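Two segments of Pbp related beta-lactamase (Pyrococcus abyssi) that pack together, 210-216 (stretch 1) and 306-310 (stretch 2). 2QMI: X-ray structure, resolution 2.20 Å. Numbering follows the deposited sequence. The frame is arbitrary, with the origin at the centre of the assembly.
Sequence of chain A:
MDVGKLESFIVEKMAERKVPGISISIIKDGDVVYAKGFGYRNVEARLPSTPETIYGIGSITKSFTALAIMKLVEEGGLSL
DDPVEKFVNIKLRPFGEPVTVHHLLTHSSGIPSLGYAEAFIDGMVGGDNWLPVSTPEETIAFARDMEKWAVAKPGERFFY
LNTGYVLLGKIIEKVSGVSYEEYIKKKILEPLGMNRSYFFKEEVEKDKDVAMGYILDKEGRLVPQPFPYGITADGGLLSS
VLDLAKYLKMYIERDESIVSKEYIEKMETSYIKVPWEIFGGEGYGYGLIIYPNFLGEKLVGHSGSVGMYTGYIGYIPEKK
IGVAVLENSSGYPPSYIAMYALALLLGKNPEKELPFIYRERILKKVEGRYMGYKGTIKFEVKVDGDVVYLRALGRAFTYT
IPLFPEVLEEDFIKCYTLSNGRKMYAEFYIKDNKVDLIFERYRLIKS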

# COMPACT_ATOMS: atom_id res chain seq x y z
N VAL A 210 -26.75 21.03 -26.30
CA VAL A 210 -27.14 20.19 -25.18
C VAL A 210 -25.94 20.02 -24.27
O VAL A 210 -24.82 19.83 -24.75
CB VAL A 210 -27.60 18.78 -25.68
CG1 VAL A 210 -28.06 17.92 -24.49
CG2 VAL A 210 -28.73 18.94 -26.69
N ALA A 211 -26.17 20.08 -22.97
CA ALA A 211 -25.09 19.95 -22.01
C ALA A 211 -24.89 18.52 -21.54
O ALA A 211 -25.85 17.77 -21.35
CB ALA A 211 -25.33 20.86 -20.81
N MET A 212 -23.63 18.15 -21.36
CA MET A 212 -23.27 16.83 -20.86
C MET A 212 -23.44 16.90 -19.35
O MET A 212 -23.21 17.94 -18.74
CB MET A 212 -21.81 16.53 -21.22
CG MET A 212 -21.21 15.30 -20.53
SD MET A 212 -22.18 13.81 -20.79
CE MET A 212 -21.79 13.44 -22.52
N GLY A 213 -23.88 15.80 -18.74
CA GLY A 213 -24.05 15.79 -17.30
C GLY A 213 -22.70 15.59 -16.62
O GLY A 213 -21.74 15.15 -17.26
N TYR A 214 -22.62 15.92 -15.33
CA TYR A 214 -21.38 15.76 -14.57
C TYR A 214 -21.63 15.38 -13.12
O TYR A 214 -22.53 15.89 -12.45
CB TYR A 214 -20.53 17.03 -14.64
CG TYR A 214 -19.90 17.27 -15.99
CD1 TYR A 214 -18.76 16.57 -16.39
CD2 TYR A 214 -20.49 18.14 -16.91
CE1 TYR A 214 -18.21 16.75 -17.65
CE2 TYR A 214 -19.95 18.32 -18.17
CZ TYR A 214 -18.82 17.63 -18.55
OH TYR A 214 -18.32 17.79 -19.82
N ILE A 215 -20.80 14.45 -12.65
CA ILE A 215 -20.84 13.95 -11.29
C ILE A 215 -19.43 14.18 -10.77
O ILE A 215 -18.46 13.91 -11.48
CB ILE A 215 -21.16 12.44 -11.26
CG1 ILE A 215 -22.59 12.20 -11.75
CG2 ILE A 215 -20.98 11.89 -9.86
CD1 ILE A 215 -23.64 12.83 -10.87
N LEU A 216 -19.31 14.69 -9.56
CA LEU A 216 -17.99 14.95 -8.97
C LEU A 216 -17.58 13.72 -8.15
O LEU A 216 -18.31 13.33 -7.23
CB LEU A 216 -18.10 16.18 -8.07
CG LEU A 216 -16.88 17.05 -7.75
CD1 LEU A 216 -16.27 17.59 -9.03
CD2 LEU A 216 -17.30 18.20 -6.83
N VAL A 306 -31.50 14.78 -11.14
CA VAL A 306 -31.37 13.43 -11.68
C VAL A 306 -29.92 12.99 -11.49
O VAL A 306 -29.42 12.10 -12.18
CB VAL A 306 -31.76 13.38 -13.17
CG1 VAL A 306 -33.26 13.19 -13.30
CG2 VAL A 306 -31.35 14.65 -13.88
N GLY A 307 -29.25 13.63 -10.53
CA GLY A 307 -27.87 13.30 -10.24
C GLY A 307 -26.87 14.15 -11.00
O GLY A 307 -26.18 14.98 -10.39
N MET A 308 -26.77 13.96 -12.31
CA MET A 308 -25.82 14.72 -13.11
C MET A 308 -26.39 16.04 -13.65
O MET A 308 -25.67 16.81 -14.27
CB MET A 308 -25.29 13.87 -14.27
CG MET A 308 -26.24 13.68 -15.44
SD MET A 308 -27.56 12.52 -15.12
CE MET A 308 -28.71 13.49 -14.49
N TYR A 309 -27.69 16.28 -13.44
CA TYR A 309 -28.33 17.53 -13.87
C TYR A 309 -29.26 17.93 -12.73
O TYR A 309 -29.85 17.07 -12.10
CB TYR A 309 -29.22 17.34 -15.12
CG TYR A 309 -28.54 16.94 -16.41
CD1 TYR A 309 -27.74 17.83 -17.13
CD2 TYR A 309 -28.74 15.67 -16.95
CE1 TYR A 309 -27.15 17.46 -18.35
CE2 TYR A 309 -28.16 15.29 -18.16
CZ TYR A 309 -27.37 16.17 -18.85
OH TYR A 309 -26.81 15.76 -20.04
N THR A 310 -29.39 19.23 -12.48
CA THR A 310 -30.29 19.73 -11.44
C THR A 310 -30.92 21.02 -11.94
O THR A 310 -30.41 21.65 -12.86
CB THR A 310 -29.58 20.00 -10.08
OG1 THR A 310 -28.63 21.07 -10.23
CG2 THR A 310 -28.88 18.75 -9.58
O HOH W 1 -23.20 15.82 -9.69

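Two direct hydrogen bonds join the segments, and both end on backbone carbonyls. The shorter is donated by the phenol of Tyr309, whose OH lies 2.6 Å from Ala211 O; the carbonyl sits near the plane of the ring, at its edge, where a phenolic proton can point straight at it. The CA-to-CB bond of Tyr309 runs sideways to the other segment, but with chi1 near -64° (m) the ring reaches across to it. Gly213 N also approaches Tyr309 OH, at 3.2 Å, but the angle is too poor for a hydrogen bond. The second link runs between main chains: Tyr214 N donates to Met308 O over 3.3 Å, a weak bond despite a nearly straight N-H...O angle of 163°.

The return carbonyl of Tyr214 is engaged less directly. Its O atom lies 3.6 Å from Met308 CA in a CA-H...O contact, and a water bridges the segments by donating to both Tyr214 O (2.8 Å) and Gly307 O (3.2 Å). Because these two oxygens are both acceptors, 4.3 Å apart, the water supplies the protons that neither carbonyl can offer the other.

The CA atoms come nearest each other at Gly213 and Met308, 4.7 Å apart. The same Gly213 CA lies over one face of the Tyr309 ring, 4.0 Å from the centroid and 27° off the normal, a CH-pi contact. Such closeness depends on the absent side chain: an ideal CB on Gly213 would fall 2.1 Å from Met308 CG, a clash, and 3.4 Å from Tyr309 CZ.

Apolar packing is supplied by Ile215, whose side chain, m at both chi angles, brings CD1 within 3.9 Å of Met308 CB. The same methyl lies 3.4 Å from Gly307 O, so it packs against backbone as well as side chain.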